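Long-range contacts in HydG protein (Carboxydothermus hydrogenoformans, PDB 4RTB), which is a radical SAM enzyme of [FeFe]-hydrogenase maturation that binds an iron-sulfur cluster and S-adenosylmethionine and probably acts as a CO and cyanide synthase: residues Val29-Tyr33 and Asp256-Leu262; Ala84-Lys88 and Glu335-Val341; Ala138-Arg142 and Ile172-Ile178; Leu162-Glu166 and Arg195-Leu199. One frame throughout, in Å; residues are numbered along the deposited sequence.

Contact 1. Residues Val29-Tyr33 and Asp256-Leu262; sequences VQRTY and DPLFELL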
loop_
_atom_site.group_PDB
_atom_site.type_symbol
_atom_site.label_atom_id
_atom_site.label_comp_id
_atom_site.label_asym_id
_atom_site.label_seq_id
_atom_site.Cartn_x
_atom_site.Cartn_y
_atom_site.Cartn_z
ATOM N N VAL A 29 -19.800 8.579 6.649
ATOM C CA VAL A 29 -19.756 7.616 5.555
ATOM C C VAL A 29 -21.068 6.834 5.450
ATOM O O VAL A 29 -21.448 6.397 4.366
ATOM C CB VAL A 29 -18.557 6.637 5.712
ATOM C CG1 VAL A 29 -18.652 5.867 7.006
ATOM C CG2 VAL A 29 -18.471 5.678 4.534
ATOM N N GLN A 30 -21.781 6.688 6.565
ATOM C CA GLN A 30 -23.077 6.024 6.525
ATOM C C GLN A 30 -24.083 6.899 5.778
ATOM O O GLN A 30 -24.655 6.457 4.778
ATOM C CB GLN A 30 -23.578 5.697 7.935
ATOM C CG GLN A 30 -24.508 4.491 7.998
ATOM C CD GLN A 30 -23.979 3.381 8.894
ATOM O OE1 GLN A 30 -23.379 3.639 9.940
ATOM N NE2 GLN A 30 -24.201 2.136 8.485
ATOM N N ARG A 31 -24.271 8.140 6.239
ATOM C CA ARG A 31 -25.237 9.046 5.609
ATOM C C ARG A 31 -24.945 9.142 4.125
ATOM O O ARG A 31 -25.831 8.946 3.291
ATOM C CB ARG A 31 -25.203 10.451 6.221
ATOM C CG ARG A 31 -24.601 10.548 7.606
ATOM N N THR A 32 -23.683 9.432 3.819
ATOM C CA THR A 32 -23.200 9.493 2.450
ATOM C C THR A 32 -23.631 8.255 1.679
ATOM O O THR A 32 -24.284 8.362 0.638
ATOM C CB THR A 32 -21.665 9.617 2.398
ATOM O OG1 THR A 32 -21.251 10.772 3.138
ATOM C CG2 THR A 32 -21.189 9.741 0.960
ATOM N N TYR A 33 -23.301 7.084 2.221
ATOM C CA TYR A 33 -23.606 5.825 1.552
ATOM C C TYR A 33 -25.095 5.705 1.274
ATOM O O TYR A 33 -25.498 5.143 0.259
ATOM C CB TYR A 33 -23.130 4.635 2.383
ATOM C CG TYR A 33 -23.461 3.296 1.766
ATOM C CD1 TYR A 33 -24.458 2.491 2.299
ATOM C CD2 TYR A 33 -22.780 2.840 0.644
ATOM C CE1 TYR A 33 -24.765 1.267 1.737
ATOM C CE2 TYR A 33 -23.080 1.617 0.075
ATOM C CZ TYR A 33 -24.074 0.836 0.627
ATOM O OH TYR A 33 -24.379 -0.383 0.065
ATOM N N ASP A 256 -19.638 -4.015 0.466
ATOM C CA ASP A 256 -19.888 -3.157 -0.687
ATOM C C ASP A 256 -18.705 -2.217 -0.882
ATOM O O ASP A 256 -18.405 -1.406 -0.008
ATOM C CB ASP A 256 -21.184 -2.364 -0.507
ATOM C CG ASP A 256 -21.772 -1.898 -1.825
ATOM O OD1 ASP A 256 -21.455 -0.769 -2.258
ATOM O OD2 ASP A 256 -22.553 -2.663 -2.428
ATOM N N PRO A 257 -18.026 -2.333 -2.032
ATOM C CA PRO A 257 -16.777 -1.618 -2.312
ATOM C C PRO A 257 -16.958 -0.105 -2.223
ATOM O O PRO A 257 -16.040 0.612 -1.809
ATOM C CB PRO A 257 -16.436 -2.048 -3.746
ATOM C CG PRO A 257 -17.281 -3.261 -4.006
ATOM C CD PRO A 257 -18.517 -3.062 -3.211
ATOM N N LEU A 258 -18.142 0.360 -2.608
ATOM C CA LEU A 258 -18.497 1.770 -2.518
ATOM C C LEU A 258 -18.314 2.290 -1.098
ATOM O O LEU A 258 -17.717 3.349 -0.875
ATOM C CB LEU A 258 -19.943 1.981 -2.978
ATOM C CG LEU A 258 -20.566 3.354 -2.720
ATOM C CD1 LEU A 258 -19.743 4.436 -3.391
ATOM C CD2 LEU A 258 -22.011 3.399 -3.202
ATOM N N PHE A 259 -18.819 1.523 -0.139
ATOM C CA PHE A 259 -18.779 1.924 1.256
ATOM C C PHE A 259 -17.352 2.005 1.797
ATOM O O PHE A 259 -17.012 2.944 2.512
ATOM C CB PHE A 259 -19.605 0.963 2.109
ATOM C CG PHE A 259 -19.809 1.435 3.516
ATOM C CD1 PHE A 259 -20.889 2.238 3.837
ATOM C CD2 PHE A 259 -18.919 1.083 4.515
ATOM C CE1 PHE A 259 -21.080 2.678 5.132
ATOM C CE2 PHE A 259 -19.104 1.523 5.808
ATOM C CZ PHE A 259 -20.186 2.319 6.118
ATOM N N GLU A 260 -16.526 1.016 1.462
ATOM C CA GLU A 260 -15.142 0.991 1.927
ATOM C C GLU A 260 -14.324 2.118 1.293
ATOM O O GLU A 260 -13.519 2.769 1.968
ATOM C CB GLU A 260 -14.498 -0.369 1.632
ATOM C CG GLU A 260 -14.268 -1.245 2.862
ATOM C CD GLU A 260 -15.496 -2.044 3.271
ATOM O OE1 GLU A 260 -15.863 -2.993 2.544
ATOM O OE2 GLU A 260 -16.091 -1.728 4.323
ATOM N N LEU A 261 -14.538 2.340 -0.003
ATOM C CA LEU A 261 -13.897 3.443 -0.716
ATOM C C LEU A 261 -14.239 4.783 -0.078
ATOM O O LEU A 261 -13.360 5.616 0.154
ATOM C CB LEU A 261 -14.316 3.447 -2.187
ATOM C CG LEU A 261 -14.019 4.728 -2.973
ATOM C CD1 LEU A 261 -12.522 4.987 -3.046
ATOM C CD2 LEU A 261 -14.623 4.649 -4.365
ATOM N N LEU A 262 -15.527 4.981 0.188
ATOM C CA LEU A 262 -16.000 6.145 0.928
ATOM C C LEU A 262 -15.293 6.273 2.281
ATOM O O LEU A 262 -14.809 7.350 2.652
ATOM C CB LEU A 262 -17.512 6.049 1.137
ATOM C CG LEU A 262 -18.467 6.914 0.313
ATOM C CD1 LEU A 262 -17.827 7.372 -0.982
ATOM C CD2 LEU A 262 -19.743 6.135 0.035
#

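Contact 2. Residues Ala84-Lys88 and Glu335-Val341; sequences ARKVK and ELVELGV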
loop_
_atom_site.group_PDB
_atom_site.type_symbol
_atom_site.label_atom_id
_atom_site.label_comp_id
_atom_site.label_asym_id
_atom_site.label_seq_id
_atom_site.Cartn_x
_atom_site.Cartn_y
_atom_site.Cartn_z
ATOM N N ALA A 84 -7.159 10.722 -13.559
ATOM C CA ALA A 84 -6.314 9.943 -12.659
ATOM C C ALA A 84 -4.870 9.893 -13.157
ATOM O O ALA A 84 -3.934 10.178 -12.398
ATOM C CB ALA A 84 -6.868 8.538 -12.495
ATOM N N ARG A 85 -4.696 9.539 -14.429
ATOM C CA ARG A 85 -3.368 9.476 -15.033
ATOM C C ARG A 85 -2.703 10.847 -15.016
ATOM O O ARG A 85 -1.491 10.959 -14.788
ATOM C CB ARG A 85 -3.439 8.946 -16.472
ATOM C CG ARG A 85 -4.081 7.568 -16.615
ATOM C CD ARG A 85 -3.923 6.997 -18.027
ATOM N NE ARG A 85 -4.466 5.641 -18.114
ATOM C CZ ARG A 85 -5.338 5.231 -19.029
ATOM N NH1 ARG A 85 -5.774 6.068 -19.962
ATOM N NH2 ARG A 85 -5.773 3.977 -19.014
ATOM N N LYS A 86 -3.497 11.889 -15.254
ATOM C CA LYS A 86 -2.943 13.238 -15.279
ATOM C C LYS A 86 -2.397 13.625 -13.907
ATOM O O LYS A 86 -1.296 14.166 -13.797
ATOM C CB LYS A 86 -3.989 14.254 -15.739
ATOM C CG LYS A 86 -3.381 15.556 -16.232
ATOM C CD LYS A 86 -3.931 15.941 -17.595
ATOM C CE LYS A 86 -5.232 16.705 -17.461
ATOM N NZ LYS A 86 -5.014 18.037 -16.832
ATOM N N VAL A 87 -3.168 13.326 -12.866
ATOM C CA VAL A 87 -2.780 13.620 -11.490
ATOM C C VAL A 87 -1.551 12.823 -11.045
ATOM O O VAL A 87 -0.598 13.382 -10.472
ATOM C CB VAL A 87 -3.948 13.331 -10.528
ATOM C CG1 VAL A 87 -3.488 13.392 -9.082
ATOM C CG2 VAL A 87 -5.093 14.302 -10.779
ATOM N N LYS A 88 -1.578 11.518 -11.313
ATOM C CA LYS A 88 -0.461 10.648 -10.966
ATOM C C LYS A 88 0.813 11.132 -11.646
ATOM O O LYS A 88 1.885 11.131 -11.037
ATOM C CB LYS A 88 -0.758 9.196 -11.352
ATOM C CG LYS A 88 0.197 8.175 -10.733
ATOM C CD LYS A 88 1.395 7.895 -11.631
ATOM C CE LYS A 88 2.532 7.248 -10.853
ATOM N NZ LYS A 88 2.114 5.989 -10.184
ATOM N N GLU A 335 -1.157 -0.940 -15.446
ATOM C CA GLU A 335 -2.283 -0.043 -15.698
ATOM C C GLU A 335 -2.629 0.698 -14.407
ATOM O O GLU A 335 -2.871 1.907 -14.413
ATOM C CB GLU A 335 -3.508 -0.806 -16.217
ATOM C CG GLU A 335 -3.893 -0.466 -17.658
ATOM C CD GLU A 335 -5.384 -0.615 -17.932
ATOM O OE1 GLU A 335 -5.903 -1.749 -17.854
ATOM O OE2 GLU A 335 -6.038 0.410 -18.227
ATOM N N LEU A 336 -2.638 -0.036 -13.298
ATOM C CA LEU A 336 -2.903 0.545 -11.989
ATOM C C LEU A 336 -1.796 1.522 -11.616
ATOM O O LEU A 336 -2.059 2.558 -11.002
ATOM C CB LEU A 336 -3.039 -0.550 -10.928
ATOM C CG LEU A 336 -4.183 -1.541 -11.156
ATOM C CD1 LEU A 336 -4.102 -2.704 -10.179
ATOM C CD2 LEU A 336 -5.533 -0.845 -11.061
ATOM N N VAL A 337 -0.561 1.198 -11.990
ATOM C CA VAL A 337 0.537 2.137 -11.784
ATOM C C VAL A 337 0.284 3.410 -12.601
ATOM O O VAL A 337 0.512 4.518 -12.112
ATOM C CB VAL A 337 1.907 1.522 -12.156
ATOM C CG1 VAL A 337 3.011 2.555 -12.019
ATOM C CG2 VAL A 337 2.201 0.311 -11.278
ATOM N N GLU A 338 -0.206 3.249 -13.831
ATOM C CA GLU A 338 -0.585 4.390 -14.671
ATOM C C GLU A 338 -1.663 5.256 -14.012
ATOM O O GLU A 338 -1.624 6.486 -14.106
ATOM C CB GLU A 338 -1.092 3.917 -16.044
ATOM C CG GLU A 338 -0.031 3.770 -17.135
ATOM C CD GLU A 338 -0.585 3.144 -18.414
ATOM O OE1 GLU A 338 -1.530 3.710 -19.009
ATOM O OE2 GLU A 338 -0.074 2.078 -18.822
ATOM N N LEU A 339 -2.619 4.609 -13.349
ATOM C CA LEU A 339 -3.810 5.304 -12.865
ATOM C C LEU A 339 -3.724 5.869 -11.442
ATOM O O LEU A 339 -4.627 6.591 -11.017
ATOM C CB LEU A 339 -5.023 4.375 -12.954
ATOM C CG LEU A 339 -5.886 4.507 -14.209
ATOM C CD1 LEU A 339 -5.199 3.887 -15.412
ATOM C CD2 LEU A 339 -7.252 3.884 -13.989
ATOM N N GLY A 340 -2.667 5.551 -10.698
ATOM C CA GLY A 340 -2.513 6.145 -9.379
ATOM C C GLY A 340 -1.566 5.487 -8.389
ATOM O O GLY A 340 -1.020 6.157 -7.511
ATOM N N VAL A 341 -1.388 4.177 -8.518
ATOM C CA VAL A 341 -0.520 3.414 -7.626
ATOM C C VAL A 341 0.903 3.969 -7.611
ATOM O O VAL A 341 1.493 4.200 -8.663
ATOM C CB VAL A 341 -0.485 1.927 -8.035
ATOM C CG1 VAL A 341 0.628 1.186 -7.310
ATOM C CG2 VAL A 341 -1.835 1.275 -7.781
#

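Contact 3. Residues Ala138-Arg142 and Ile172-Ile178; sequences AKAIR and IYSEVDI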
loop_
_atom_site.group_PDB
_atom_site.type_symbol
_atom_site.label_atom_id
_atom_site.label_comp_id
_atom_site.label_asym_id
_atom_site.label_seq_id
_atom_site.Cartn_x
_atom_site.Cartn_y
_atom_site.Cartn_z
ATOM N N ALA A 138 16.427 -10.670 5.749
ATOM C CA ALA A 138 16.740 -9.292 5.388
ATOM C C ALA A 138 17.931 -9.242 4.431
ATOM O O ALA A 138 17.954 -8.441 3.493
ATOM C CB ALA A 138 17.017 -8.464 6.633
ATOM N N LYS A 139 18.912 -10.110 4.669
ATOM C CA LYS A 139 20.078 -10.218 3.795
ATOM C C LYS A 139 19.679 -10.701 2.398
ATOM O O LYS A 139 20.170 -10.190 1.388
ATOM C CB LYS A 139 21.122 -11.169 4.394
ATOM C CG LYS A 139 21.855 -10.634 5.623
ATOM C CD LYS A 139 22.892 -11.637 6.126
ATOM C CE LYS A 139 23.607 -11.146 7.382
ATOM N NZ LYS A 139 24.380 -9.894 7.146
ATOM N N ALA A 140 18.782 -11.684 2.352
ATOM C CA ALA A 140 18.341 -12.272 1.089
ATOM C C ALA A 140 17.538 -11.268 0.270
ATOM O O ALA A 140 17.683 -11.186 -0.951
ATOM C CB ALA A 140 17.520 -13.525 1.347
ATOM N N ILE A 141 16.691 -10.511 0.956
ATOM C CA ILE A 141 15.911 -9.450 0.332
ATOM C C ILE A 141 16.816 -8.318 -0.161
ATOM O O ILE A 141 16.577 -7.737 -1.219
ATOM C CB ILE A 141 14.857 -8.895 1.316
ATOM C CG1 ILE A 141 13.779 -9.945 1.583
ATOM C CG2 ILE A 141 14.222 -7.625 0.788
ATOM C CD1 ILE A 141 12.646 -9.452 2.455
ATOM N N ARG A 142 17.865 -8.018 0.599
ATOM C CA ARG A 142 18.787 -6.947 0.220
ATOM C C ARG A 142 19.632 -7.319 -0.997
ATOM O O ARG A 142 19.873 -6.482 -1.870
ATOM C CB ARG A 142 19.703 -6.585 1.390
ATOM C CG ARG A 142 20.655 -5.443 1.079
ATOM C CD ARG A 142 19.883 -4.197 0.689
ATOM N NE ARG A 142 20.750 -3.077 0.344
ATOM C CZ ARG A 142 21.036 -2.709 -0.900
ATOM N NH1 ARG A 142 20.520 -3.377 -1.924
ATOM N NH2 ARG A 142 21.833 -1.674 -1.121
ATOM N N ILE A 172 18.287 -5.823 12.343
ATOM C CA ILE A 172 18.198 -5.668 10.896
ATOM C C ILE A 172 18.869 -4.372 10.445
ATOM O O ILE A 172 19.677 -4.381 9.514
ATOM C CB ILE A 172 16.733 -5.687 10.405
ATOM C CG1 ILE A 172 16.190 -7.118 10.409
ATOM C CG2 ILE A 172 16.626 -5.102 9.009
ATOM C CD1 ILE A 172 14.784 -7.242 9.855
ATOM N N TYR A 173 18.537 -3.264 11.105
ATOM C CA TYR A 173 19.138 -1.974 10.770
ATOM C C TYR A 173 20.662 -2.002 10.829
ATOM O O TYR A 173 21.331 -1.376 10.007
ATOM C CB TYR A 173 18.623 -0.875 11.701
ATOM C CG TYR A 173 17.373 -0.185 11.216
ATOM C CD1 TYR A 173 17.367 0.522 10.020
ATOM C CD2 TYR A 173 16.204 -0.221 11.962
ATOM C CE1 TYR A 173 16.225 1.162 9.574
ATOM C CE2 TYR A 173 15.060 0.415 11.527
ATOM C CZ TYR A 173 15.075 1.105 10.333
ATOM O OH TYR A 173 13.934 1.737 9.898
ATOM N N SER A 174 21.210 -2.724 11.798
ATOM C CA SER A 174 22.653 -2.708 12.003
ATOM C C SER A 174 23.377 -3.728 11.123
ATOM O O SER A 174 24.389 -3.407 10.502
ATOM C CB SER A 174 22.982 -2.953 13.476
ATOM O OG SER A 174 24.296 -2.516 13.781
ATOM N N GLU A 175 22.852 -4.948 11.067
ATOM C CA GLU A 175 23.492 -6.032 10.320
ATOM C C GLU A 175 23.257 -5.961 8.812
ATOM O O GLU A 175 24.052 -6.486 8.033
ATOM C CB GLU A 175 23.010 -7.388 10.843
ATOM C CG GLU A 175 23.987 -8.092 11.772
ATOM C CD GLU A 175 23.346 -9.253 12.511
ATOM O OE1 GLU A 175 23.563 -10.416 12.107
ATOM O OE2 GLU A 175 22.626 -8.999 13.499
ATOM N N VAL A 176 22.161 -5.330 8.400
ATOM C CA VAL A 176 21.803 -5.278 6.983
ATOM C C VAL A 176 21.685 -3.835 6.494
ATOM O O VAL A 176 21.455 -2.923 7.287
ATOM C CB VAL A 176 20.472 -6.014 6.710
ATOM C CG1 VAL A 176 20.367 -6.413 5.243
ATOM C CG2 VAL A 176 20.352 -7.242 7.596
ATOM N N ASP A 177 21.845 -3.634 5.189
ATOM C CA ASP A 177 21.697 -2.310 4.599
ATOM C C ASP A 177 20.254 -2.056 4.167
ATOM O O ASP A 177 19.953 -1.986 2.979
ATOM C CB ASP A 177 22.638 -2.142 3.405
ATOM C CG ASP A 177 22.574 -0.749 2.806
ATOM O OD1 ASP A 177 22.368 0.217 3.572
ATOM O OD2 ASP A 177 22.714 -0.620 1.571
ATOM N N ILE A 178 19.359 -1.920 5.138
ATOM C CA ILE A 178 17.967 -1.615 4.839
ATOM C C ILE A 178 17.668 -0.153 5.146
ATOM O O ILE A 178 17.825 0.300 6.281
ATOM C CB ILE A 178 17.001 -2.515 5.629
ATOM C CG1 ILE A 178 17.332 -3.986 5.380
ATOM C CG2 ILE A 178 15.564 -2.222 5.236
ATOM C CD1 ILE A 178 17.328 -4.365 3.916
#

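Contact 4. Residues Leu162-Glu166 and Arg195-Leu199; sequences LSYLE and RLKKL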
loop_
_atom_site.group_PDB
_atom_site.type_symbol
_atom_site.label_atom_id
_atom_site.label_comp_id
_atom_site.label_asym_id
_atom_site.label_seq_id
_atom_site.Cartn_x
_atom_site.Cartn_y
_atom_site.Cartn_z
ATOM N N LEU A 162 6.181 -6.897 20.737
ATOM C CA LEU A 162 6.998 -5.704 20.873
ATOM C C LEU A 162 8.395 -6.013 21.391
ATOM O O LEU A 162 9.344 -5.337 21.020
ATOM C CB LEU A 162 6.311 -4.688 21.775
ATOM C CG LEU A 162 5.203 -3.935 21.045
ATOM C CD1 LEU A 162 4.553 -2.947 21.973
ATOM C CD2 LEU A 162 5.760 -3.232 19.813
ATOM N N SER A 163 8.530 -7.029 22.237
ATOM C CA SER A 163 9.861 -7.443 22.677
ATOM C C SER A 163 10.614 -8.064 21.502
ATOM O O SER A 163 11.774 -7.722 21.219
ATOM C CB SER A 163 9.760 -8.431 23.835
ATOM O OG SER A 163 8.824 -7.976 24.796
ATOM N N TYR A 164 9.920 -8.979 20.827
ATOM C CA TYR A 164 10.402 -9.637 19.617
ATOM C C TYR A 164 10.985 -8.639 18.609
ATOM O O TYR A 164 12.126 -8.780 18.153
ATOM C CB TYR A 164 9.246 -10.427 18.999
ATOM C CG TYR A 164 9.580 -11.259 17.786
ATOM C CD1 TYR A 164 9.122 -10.893 16.526
ATOM C CD2 TYR A 164 10.324 -12.424 17.901
ATOM C CE1 TYR A 164 9.409 -11.656 15.412
ATOM C CE2 TYR A 164 10.618 -13.196 16.790
ATOM C CZ TYR A 164 10.154 -12.807 15.549
ATOM O OH TYR A 164 10.444 -13.565 14.436
ATOM N N LEU A 165 10.197 -7.620 18.284
ATOM C CA LEU A 165 10.624 -6.576 17.363
ATOM C C LEU A 165 11.711 -5.702 17.977
ATOM O O LEU A 165 12.588 -5.203 17.270
ATOM C CB LEU A 165 9.433 -5.712 16.942
ATOM C CG LEU A 165 8.404 -6.369 16.020
ATOM C CD1 LEU A 165 7.244 -5.426 15.749
ATOM C CD2 LEU A 165 9.060 -6.795 14.720
ATOM N N GLU A 166 11.651 -5.519 19.293
ATOM C CA GLU A 166 12.643 -4.710 19.994
ATOM C C GLU A 166 14.025 -5.327 19.876
ATOM O O GLU A 166 15.033 -4.624 19.956
ATOM C CB GLU A 166 12.271 -4.537 21.468
ATOM C CG GLU A 166 11.516 -3.253 21.759
ATOM C CD GLU A 166 10.768 -3.303 23.076
ATOM O OE1 GLU A 166 10.756 -4.377 23.713
ATOM O OE2 GLU A 166 10.188 -2.270 23.470
ATOM N N ARG A 195 6.749 2.498 22.498
ATOM C CA ARG A 195 7.828 1.523 22.421
ATOM C C ARG A 195 8.277 1.355 20.976
ATOM O O ARG A 195 9.467 1.189 20.705
ATOM C CB ARG A 195 7.391 0.174 23.009
ATOM C CG ARG A 195 7.268 0.160 24.531
ATOM C CD ARG A 195 6.784 -1.189 25.056
ATOM N NE ARG A 195 7.764 -2.254 24.856
ATOM C CZ ARG A 195 7.546 -3.534 25.143
ATOM N NH1 ARG A 195 8.497 -4.437 24.929
ATOM N NH2 ARG A 195 6.377 -3.916 25.641
ATOM N N LEU A 196 7.322 1.415 20.053
ATOM C CA LEU A 196 7.610 1.191 18.641
ATOM C C LEU A 196 8.361 2.368 18.023
ATOM O O LEU A 196 9.260 2.173 17.207
ATOM C CB LEU A 196 6.317 0.929 17.866
ATOM C CG LEU A 196 6.505 0.234 16.516
ATOM C CD1 LEU A 196 7.152 -1.129 16.713
ATOM C CD2 LEU A 196 5.182 0.102 15.776
ATOM N N LYS A 197 7.995 3.584 18.423
ATOM C CA LYS A 197 8.653 4.792 17.931
ATOM C C LYS A 197 10.151 4.785 18.253
ATOM O O LYS A 197 10.949 5.380 17.524
ATOM C CB LYS A 197 7.987 6.041 18.520
ATOM C CG LYS A 197 8.465 7.357 17.921
ATOM N N LYS A 198 10.531 4.103 19.332
ATOM C CA LYS A 198 11.936 3.990 19.721
ATOM C C LYS A 198 12.719 3.058 18.799
ATOM O O LYS A 198 13.950 3.097 18.764
ATOM C CB LYS A 198 12.058 3.495 21.164
ATOM C CG LYS A 198 11.647 4.507 22.226
ATOM N N LEU A 199 12.003 2.213 18.061
ATOM C CA LEU A 199 12.639 1.245 17.174
ATOM C C LEU A 199 13.049 1.874 15.849
ATOM O O LEU A 199 13.679 1.219 15.014
ATOM C CB LEU A 199 11.709 0.060 16.920
ATOM C CG LEU A 199 11.381 -0.799 18.142
ATOM C CD1 LEU A 199 10.661 -2.073 17.726
ATOM C CD2 LEU A 199 12.646 -1.120 18.920
#

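Contact 1. Residues Val29-Tyr33 and Asp256-Leu262
Tyr-33 and Phe-259 form an edge-to-face (T-shaped) pair, with centroids 5.2 Å apart and planes at 84°. On this evidence the edge of Phe-259 points at the face of Tyr-33, with Phe-259 CD1 3.5 Å from Tyr-33 CG. The tyrosine CG stands anti to the backbone N (chi1 178°), a setting that carries the ring off helix 23-39 toward the first turns of helix 257-275; the axes of the segments 29-33 and 257-262 approach to 9.8 Å. One face of the Phe-259 ring is occupied by Val-29: CG2 sits 4.1 Å from its centroid and 14° off the normal, a CH-pi contact. The same methyl also touches Leu-262 CB at 3.5 Å. Leu-262 CG packs on Thr-32 CG2 (4.0 Å), while the hydroxyl of Thr-32 turns back to hydrogen-bond Leu-28 O. Leu-258 CD2 comes obliquely to Tyr-33 CE2 (3.9 Å). At the edge of the tyrosine lies OD1 of Asp-256, the N-cap residue, 3.7 Å from Tyr-33 CE2. Since none of the pairs across the contact is a hydrogen bond or salt bridge, the N-terminal helix is held here by ring and methyl packing, with the Asp-256 carboxylate as a polar neighbour at the tyrosine edge.

Contact 2. Residues Ala84-Lys88 and Glu335-Val341
The C-terminal end of helix 330-339, where the chain turns toward barrel strand 343-345, receives Lys-88, Arg-85 and Ala-84 from helix 74-91. The two short helical segments approach to 8.8 Å with N-to-C directions 71° apart, so they cross steeply. Lys-88 reaches over the helix end: CG is anti to the backbone N (chi1 -166°), bends at chi2 and chi4 then bring the tip round, and NZ donates to Val-337 O at 2.9 Å, slightly tilted from the carbonyl plane. On the way Lys-88 CG passes 3.6 Å from Gly-340 CA. Gly-340 leaves the helix with a phi of 162°, and Val-341 N closes back on Leu-336 O at 3.0 Å. The partial negative charge expected at a helix C terminus would suit the ammonium group.

Arg-85 runs extended from CG to NE, crosses Leu-339 at a slant with CD1 near NE, and ends near two acids. Glu-335 OE2 lies at the guanidinium edge, 3.7 Å from Arg-85 NH2, whereas Glu-338 OE1 stands well out of the plane at 3.6 Å from Arg-85 NE; both are long salt bridges, and the second rests on charge alone. The backbone joins in through a CA-H...O contact of 3.6 Å from Arg-85 CA to Glu-338 O. Ala-84 CB lies 3.3 Å from Leu-339 O and also rests on Ala-311 of helix 303-316, and Val-337 and Val-341 on Ile-96 of strand 95-105. Such packing around an alpha-to-beta turn belongs to the outer helical layer of a TIM-type (beta/alpha)8 barrel, here joined by the helix preceding its strand 95-105.

Contact 3. Residues Ala138-Arg142 and Ile172-Ile178
The guanidinium of Arg-142 presents an edge to Asp-177. NH2 donates to Asp-177 OD2 at 3.0 Å with an N-H...O angle of 161°, and the oxygen lies almost exactly in the guanidinium plane. At the acceptor the geometry is less regular: OD2 is met on its anti side and out of the carboxylate plane, the two planes being 44° apart. Along the same edge Arg-142 NE makes two weak bonds, to Asp-177 OD2 at 3.4 Å and to Asp-177 O at 3.0 Å. Arg-142 CG is anti to the backbone N (chi1 -178°) and the chain bends at chi2, which lays the aliphatic part along the segment leaving helix 158-175. There Ile-178 CD1 approaches Arg-142 CB at 4.1 Å. The apolar half is built on Ala-138, whose CB meets Val-176 CG2 at 3.7 Å and Ile-172 CG1 at 4.1 Å. Asp-177 is the centre of an inverse gamma turn on the way to strand 180-184, and its carbonyl O and OD2 both lie within reach of Arg-142 NE. Because Arg-142 NH2 also forms a salt bridge with Glu-432, its positive charge is probably shared between the two acids, linking this corner of the radical SAM barrel to helix 419-432.

Contact 4. Residues Leu162-Glu166 and Arg195-Leu199
Arg-195 stretches from helix 190-197 to Leu-162 and Glu-166 on helix 158-175. CB starts 3.7 Å from Glu-166 OE2, and CG stays near the same oxygen. CD passes Leu-162 CD1 at 4.2 Å. A bend at chi3 (67°) then turns the guanidinium side-on to the carboxylate: NE donates to Glu-166 OE2 at 2.8 Å with an N-H...O angle of 155°, and NH1 to Glu-166 OE1 at 2.6 Å. Both oxygens are met on their syn sides and lie close to the guanidinium plane, while the nitrogens stand somewhat out of the carboxylate plane, the two flat groups being twisted 39° apart. CZ is roofed by Leu-162 CB, 3.8 Å away and over the centre of one face; NH2 lies beside the same methylene. The two helices are successive outer helices of the radical SAM (beta/alpha)8 barrel, with strand 180-184 between them in sequence, and Leu-165 reaches inward to Leu-151 of strand 148-153, close to Met-153, a residue of the S-adenosylmethionine site. Ser-163 OG is at the guanidinium edge near NH1, but its hydrogen bond goes to Asp-159 O. Beyond the ion pair the contact is aliphatic. Leu-162 CD2 meets Leu-196 CD1 at 4.0 Å, the side chains crossing at about a right angle. Leu-199 divides its methyls: CD1 packs on Leu-165 CB at 3.9 Å, and CD2 on Glu-166 CG at 3.7 Å.

In the fold
Helix 23-39 opens contact 1, which closes only at helix 257-275. Before that, helix 74-91 has begun contact 2, completed at 335-341, so the two long loops cross, tying the N-terminal helices to later outer helices of the barrel. Contacts 3 and 4 fall within both loops and join neighbouring helices of the barrel's first half: 131-144 with 158-175, then 158-175 with 190-197. They cross because contact 4 uses residues 162-166 of helix 158-175, ahead of the 172-178 used by contact 3, and they touch where Tyr-173 CE2 lies 3.8 Å from Leu-199 O. Their centres are about 17 Å apart, whereas contact 1 is about 41 Å, centre to centre, from contact 3, across the chain's centre.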